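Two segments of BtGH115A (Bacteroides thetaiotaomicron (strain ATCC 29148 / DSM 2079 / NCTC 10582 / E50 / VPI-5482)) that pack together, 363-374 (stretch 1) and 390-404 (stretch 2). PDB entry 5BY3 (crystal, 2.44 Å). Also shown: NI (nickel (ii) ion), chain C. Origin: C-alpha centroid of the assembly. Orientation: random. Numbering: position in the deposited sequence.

Stretch 1, residues 363-374: LMWCDDNYGYIR
Stretch 2 (390-404) VYYHVSYWGRPHDHL

The two stretches enter side by side as parallel β-strands, 363-366 and 390-393, whose N-to-C directions differ by 24° and whose axes approach to 4.5 Å. Trp-365 pairs with Val-390 (CA to CA 4.6 Å) and Cys-366 with Tyr-391 (CA to CA 4.9 Å). Tyr-391 lies between two rungs of the ladder: Tyr-391 N donates to Trp-365 O at 2.8 Å, and Tyr-391 O accepts from Asp-367 N at 3.1 Å. Val-390 CA adds a CA-H...O contact to Trp-365 O at 3.1 Å. Beyond these strands both chains continue as loops, and together the stretches bury 823 Å².

Tyr-370 covers the most surface. Its backbone (phi/psi -119/28) directs CA-to-CB away from stretch 2, but with chi1 m (-59°) and chi2 71° the phenol comes back to meet the 396-403 loop. The hydroxyl donates to a backbone carbonyl, Tyr-370 OH to His-401 O 2.6 Å, at the ring edge. The peptide bond before Pro-400 is cis, and Pro-400 CD packs 3.5 Å from Tyr-370 CZ. Over one face of the phenol lies His-403, with His-403 CE1 3.5 Å from Tyr-370 CD2; the two ring planes are inclined at 49°. The Tyr-396 ring is also oblique, at 66°, with Tyr-396 CD2 3.9 Å from Tyr-370 CE1.

Asn-369, next in buried area, has a positive phi (80/-11) and chi1 m (-44°). Asn-369 CB sits almost squarely over the Tyr-396 ring, 3.3 Å from the centroid, while Asn-369 CA lies 4.1 Å from the centroid of the His-393 ring, again over the face. Aliphatic hydrogens thus meet two π surfaces. Water 2 ties the same region together, donating to Asn-369 OD1 (2.9 Å) and Arg-399 O (3.0 Å) and accepting from Tyr-396 OH (2.7 Å).

Val-390, paired with Trp-365, gives the apolar counterpart. In an extended backbone (-146/137) with chi1 p (69°), Val-390 CG2 reaches Ile-373 CD1 at 4.0 Å, and Val-390 N lies 3.4 Å from Met-364 CG. The selenium of Met-364, a selenomethionine, rests 3.8 Å from Tyr-391 CB. On the sheet face shared by Cys-366 and Tyr-391, the thiol meets the ring edge, Cys-366 SG to Tyr-391 CD2 3.9 Å.

Asp-367 links the strands to the loops. With chi1 p (77°) and chi2 -2°, its carboxylate accepts from His-393 twice, His-393 ND1 to Asp-367 OD1 at 2.8 Å and backbone His-393 N to Asp-367 OD2 at 2.6 Å. Asp-367 OD1 also accepts from Asn-369 N at 2.8 Å, so the acid that grips His-393 also braces its own turn. Asp-367 OD2 lies over the face of Tyr-392, whose chi1 is t (-159°); Tyr-392 OH makes a weak hydrogen bond to Gly-371 O at 2.6 Å. Gly-371 (79/16) suits this spot: an ideal CB on Gly-371 would stand 2.9 Å from Tyr-392 OH, a clash.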

# COMPACT_ATOMS: atom_id res chain seq x y z
N LEU A 363 -10.72 -7.38 14.39
CA LEU A 363 -9.42 -8.08 14.41
C LEU A 363 -8.59 -7.66 13.17
O LEU A 363 -9.00 -7.88 12.02
CB LEU A 363 -9.60 -9.59 14.44
CG LEU A 363 -10.31 -10.29 15.61
CD1 LEU A 363 -10.37 -11.78 15.33
CD2 LEU A 363 -9.64 -10.06 16.97
N MSE A 364 -7.41 -7.08 13.39
CA MSE A 364 -6.64 -6.61 12.23
C MSE A 364 -5.45 -7.47 11.85
O MSE A 364 -4.39 -7.44 12.46
CB MSE A 364 -6.25 -5.14 12.35
CG MSE A 364 -6.03 -4.60 10.95
SE MSE A 364 -5.24 -2.82 11.16
CE MSE A 364 -6.88 -2.05 10.45
N TRP A 365 -5.62 -8.21 10.77
CA TRP A 365 -4.53 -9.04 10.27
C TRP A 365 -3.43 -8.20 9.60
O TRP A 365 -3.65 -7.04 9.21
CB TRP A 365 -5.09 -10.15 9.39
CG TRP A 365 -6.28 -10.78 10.07
CD1 TRP A 365 -7.59 -10.76 9.67
CD2 TRP A 365 -6.26 -11.48 11.33
NE1 TRP A 365 -8.39 -11.42 10.58
CE2 TRP A 365 -7.60 -11.87 11.61
CE3 TRP A 365 -5.25 -11.81 12.24
CZ2 TRP A 365 -7.94 -12.60 12.76
CZ3 TRP A 365 -5.60 -12.54 13.39
CH2 TRP A 365 -6.92 -12.91 13.64
N CYS A 366 -2.24 -8.78 9.53
CA CYS A 366 -1.07 -8.07 9.04
C CYS A 366 -0.39 -8.79 7.90
O CYS A 366 -0.40 -10.01 7.86
CB CYS A 366 -0.10 -7.89 10.18
SG CYS A 366 -0.79 -6.71 11.33
N ASP A 367 0.20 -8.04 6.96
CA ASP A 367 1.06 -8.64 5.95
C ASP A 367 2.44 -8.83 6.59
O ASP A 367 2.62 -8.40 7.71
CB ASP A 367 1.10 -7.78 4.69
CG ASP A 367 2.01 -6.53 4.82
OD1 ASP A 367 2.63 -6.25 5.89
OD2 ASP A 367 2.12 -5.83 3.81
N ASP A 368 3.40 -9.44 5.89
CA ASP A 368 4.71 -9.76 6.46
C ASP A 368 5.72 -8.64 6.15
O ASP A 368 6.93 -8.87 6.11
CB ASP A 368 5.18 -11.10 5.90
CG ASP A 368 5.41 -11.09 4.36
OD1 ASP A 368 5.07 -10.10 3.66
OD2 ASP A 368 5.95 -12.09 3.84
N ASN A 369 5.20 -7.45 5.91
CA ASN A 369 5.95 -6.26 5.59
C ASN A 369 6.39 -6.19 4.14
O ASN A 369 6.89 -5.14 3.70
CB ASN A 369 7.16 -6.07 6.54
CG ASN A 369 6.81 -6.30 8.01
OD1 ASN A 369 7.44 -7.14 8.68
ND2 ASN A 369 5.82 -5.59 8.51
N TYR A 370 6.24 -7.30 3.39
CA TYR A 370 6.57 -7.32 1.97
C TYR A 370 5.35 -7.64 1.12
O TYR A 370 5.46 -8.14 -0.01
CB TYR A 370 7.79 -8.20 1.72
CG TYR A 370 9.04 -7.75 2.49
CD1 TYR A 370 9.14 -7.89 3.87
CD2 TYR A 370 10.13 -7.14 1.82
CE1 TYR A 370 10.27 -7.46 4.56
CE2 TYR A 370 11.27 -6.70 2.51
CZ TYR A 370 11.33 -6.86 3.87
OH TYR A 370 12.43 -6.42 4.55
N GLY A 371 4.17 -7.28 1.65
CA GLY A 371 2.92 -7.35 0.88
C GLY A 371 2.30 -8.74 0.74
O GLY A 371 1.44 -8.97 -0.13
N TYR A 372 2.75 -9.67 1.60
CA TYR A 372 2.12 -10.99 1.76
C TYR A 372 1.39 -11.14 3.08
O TYR A 372 2.02 -11.24 4.15
CB TYR A 372 3.15 -12.11 1.60
CG TYR A 372 3.86 -12.07 0.27
CD1 TYR A 372 3.22 -12.52 -0.91
CD2 TYR A 372 5.16 -11.53 0.17
CE1 TYR A 372 3.88 -12.50 -2.14
CE2 TYR A 372 5.81 -11.48 -1.06
CZ TYR A 372 5.17 -11.96 -2.20
OH TYR A 372 5.87 -11.93 -3.39
N ILE A 373 0.07 -11.14 3.00
CA ILE A 373 -0.82 -11.25 4.19
C ILE A 373 -0.56 -12.54 4.98
O ILE A 373 -0.63 -13.64 4.42
CB ILE A 373 -2.30 -11.08 3.77
CG1 ILE A 373 -2.48 -9.66 3.24
CG2 ILE A 373 -3.24 -11.31 4.96
CD1 ILE A 373 -3.81 -9.37 2.55
N ARG A 374 -0.25 -12.40 6.28
CA ARG A 374 0.08 -13.59 7.12
C ARG A 374 -1.16 -14.44 7.51
O ARG A 374 -1.09 -15.67 7.58
CB ARG A 374 0.92 -13.23 8.35
CG ARG A 374 2.34 -12.73 8.06
CD ARG A 374 3.26 -13.19 9.19
NE ARG A 374 4.66 -12.87 8.99
CZ ARG A 374 5.58 -13.71 8.54
NH1 ARG A 374 5.26 -14.97 8.21
NH2 ARG A 374 6.83 -13.29 8.41
N VAL A 390 -7.12 -5.37 7.80
CA VAL A 390 -5.75 -5.65 7.36
C VAL A 390 -4.89 -4.38 7.34
O VAL A 390 -5.35 -3.30 6.94
CB VAL A 390 -5.67 -6.44 6.01
CG1 VAL A 390 -6.12 -5.62 4.80
CG2 VAL A 390 -4.28 -7.04 5.79
N TYR A 391 -3.66 -4.56 7.85
CA TYR A 391 -2.61 -3.59 7.85
C TYR A 391 -1.59 -4.12 6.86
O TYR A 391 -0.99 -5.18 7.09
CB TYR A 391 -2.00 -3.47 9.25
CG TYR A 391 -0.71 -2.67 9.36
CD1 TYR A 391 -0.52 -1.44 8.66
CD2 TYR A 391 0.33 -3.12 10.18
CE1 TYR A 391 0.68 -0.71 8.78
CE2 TYR A 391 1.52 -2.39 10.31
CZ TYR A 391 1.70 -1.20 9.60
OH TYR A 391 2.90 -0.52 9.73
N TYR A 392 -1.42 -3.38 5.74
CA TYR A 392 -0.61 -3.75 4.58
C TYR A 392 0.54 -2.75 4.38
O TYR A 392 0.38 -1.57 4.71
CB TYR A 392 -1.49 -3.77 3.33
CG TYR A 392 -0.96 -4.60 2.14
CD1 TYR A 392 -1.22 -5.96 2.05
CD2 TYR A 392 -0.24 -4.00 1.10
CE1 TYR A 392 -0.76 -6.70 0.97
CE2 TYR A 392 0.21 -4.73 0.02
CZ TYR A 392 -0.06 -6.09 -0.04
OH TYR A 392 0.37 -6.83 -1.10
N HIS A 393 1.67 -3.23 3.84
CA HIS A 393 2.86 -2.41 3.63
C HIS A 393 3.18 -2.19 2.17
O HIS A 393 3.32 -3.16 1.43
CB HIS A 393 4.10 -3.04 4.29
CG HIS A 393 4.16 -2.89 5.77
ND1 HIS A 393 3.44 -3.69 6.63
CD2 HIS A 393 4.87 -2.05 6.55
CE1 HIS A 393 3.70 -3.34 7.88
NE2 HIS A 393 4.57 -2.35 7.86
N VAL A 394 3.31 -0.93 1.75
CA VAL A 394 4.02 -0.61 0.48
C VAL A 394 5.35 0.11 0.76
O VAL A 394 6.05 0.53 -0.15
CB VAL A 394 3.17 0.18 -0.56
CG1 VAL A 394 1.99 -0.65 -1.07
CG2 VAL A 394 2.73 1.52 -0.01
N SER A 395 5.70 0.18 2.04
CA SER A 395 6.97 0.75 2.51
C SER A 395 7.37 0.09 3.85
O SER A 395 6.52 -0.29 4.64
CB SER A 395 6.83 2.27 2.65
OG SER A 395 7.99 2.81 3.22
N TYR A 396 8.66 -0.08 4.10
CA TYR A 396 9.04 -0.74 5.33
C TYR A 396 10.46 -0.50 5.77
O TYR A 396 11.36 -0.36 4.94
CB TYR A 396 8.79 -2.24 5.19
CG TYR A 396 9.14 -3.07 6.37
CD1 TYR A 396 8.41 -2.98 7.54
CD2 TYR A 396 10.19 -3.99 6.31
CE1 TYR A 396 8.72 -3.76 8.65
CE2 TYR A 396 10.49 -4.81 7.40
CZ TYR A 396 9.75 -4.67 8.58
OH TYR A 396 10.01 -5.48 9.66
N TRP A 397 10.65 -0.49 7.08
CA TRP A 397 11.99 -0.49 7.68
C TRP A 397 12.11 -1.78 8.48
O TRP A 397 11.33 -1.99 9.39
CB TRP A 397 12.16 0.76 8.58
CG TRP A 397 13.26 0.73 9.65
CD1 TRP A 397 14.10 -0.32 9.97
CD2 TRP A 397 13.59 1.78 10.54
NE1 TRP A 397 14.94 0.03 10.99
CE2 TRP A 397 14.65 1.31 11.38
CE3 TRP A 397 13.10 3.09 10.72
CZ2 TRP A 397 15.24 2.11 12.37
CZ3 TRP A 397 13.69 3.90 11.73
CH2 TRP A 397 14.76 3.40 12.54
N GLY A 398 13.04 -2.65 8.11
CA GLY A 398 13.22 -3.92 8.80
C GLY A 398 13.95 -4.96 8.00
O GLY A 398 14.54 -4.63 6.98
N ARG A 399 13.90 -6.20 8.49
CA ARG A 399 14.59 -7.35 7.94
C ARG A 399 13.69 -8.08 6.93
O ARG A 399 12.48 -8.05 7.08
CB ARG A 399 14.89 -8.37 9.06
CG ARG A 399 13.62 -9.05 9.60
CD ARG A 399 13.93 -9.93 10.78
NE ARG A 399 14.31 -9.09 11.90
CZ ARG A 399 14.70 -9.52 13.09
NH1 ARG A 399 14.79 -10.83 13.38
NH2 ARG A 399 15.00 -8.63 14.00
N PRO A 400 14.28 -8.74 5.93
CA PRO A 400 15.74 -8.75 5.64
C PRO A 400 16.33 -7.43 5.10
O PRO A 400 17.55 -7.25 5.13
CB PRO A 400 15.85 -9.85 4.58
CG PRO A 400 14.55 -9.72 3.83
CD PRO A 400 13.50 -9.45 4.89
N HIS A 401 15.51 -6.50 4.59
CA HIS A 401 16.05 -5.18 4.13
C HIS A 401 14.94 -4.12 4.01
O HIS A 401 13.86 -4.44 3.55
CB HIS A 401 16.81 -5.36 2.79
CG HIS A 401 17.68 -4.20 2.45
ND1 HIS A 401 17.16 -2.98 2.08
CD2 HIS A 401 19.03 -4.06 2.47
CE1 HIS A 401 18.16 -2.13 1.90
NE2 HIS A 401 19.30 -2.76 2.12
N ASP A 402 15.20 -2.86 4.39
CA ASP A 402 14.23 -1.75 4.16
C ASP A 402 13.94 -1.56 2.67
O ASP A 402 14.85 -1.67 1.83
CB ASP A 402 14.71 -0.36 4.60
CG ASP A 402 15.45 -0.30 5.96
OD1 ASP A 402 15.65 -1.34 6.66
OD2 ASP A 402 15.88 0.86 6.30
N HIS A 403 12.66 -1.31 2.34
CA HIS A 403 12.32 -0.66 1.10
C HIS A 403 11.69 0.67 1.42
O HIS A 403 10.48 0.76 1.68
CB HIS A 403 11.45 -1.53 0.19
CG HIS A 403 10.30 -2.22 0.87
ND1 HIS A 403 10.47 -3.28 1.75
CD2 HIS A 403 8.95 -2.03 0.76
CE1 HIS A 403 9.28 -3.71 2.14
NE2 HIS A 403 8.35 -2.95 1.59
N LEU A 404 12.51 1.73 1.43
CA LEU A 404 12.02 3.07 1.83
C LEU A 404 12.26 4.17 0.83
O LEU A 404 11.82 5.31 1.04
CB LEU A 404 12.70 3.50 3.14
CG LEU A 404 12.45 2.76 4.44
CD1 LEU A 404 13.35 3.34 5.50
CD2 LEU A 404 10.99 2.96 4.82
NI NI C . 10.12 6.78 1.81
O HOH W 1 1.48 -5.66 8.63
O HOH W 2 10.18 -8.07 8.99
O HOH W 3 12.20 7.49 2.98
O HOH W 4 7.75 7.12 1.00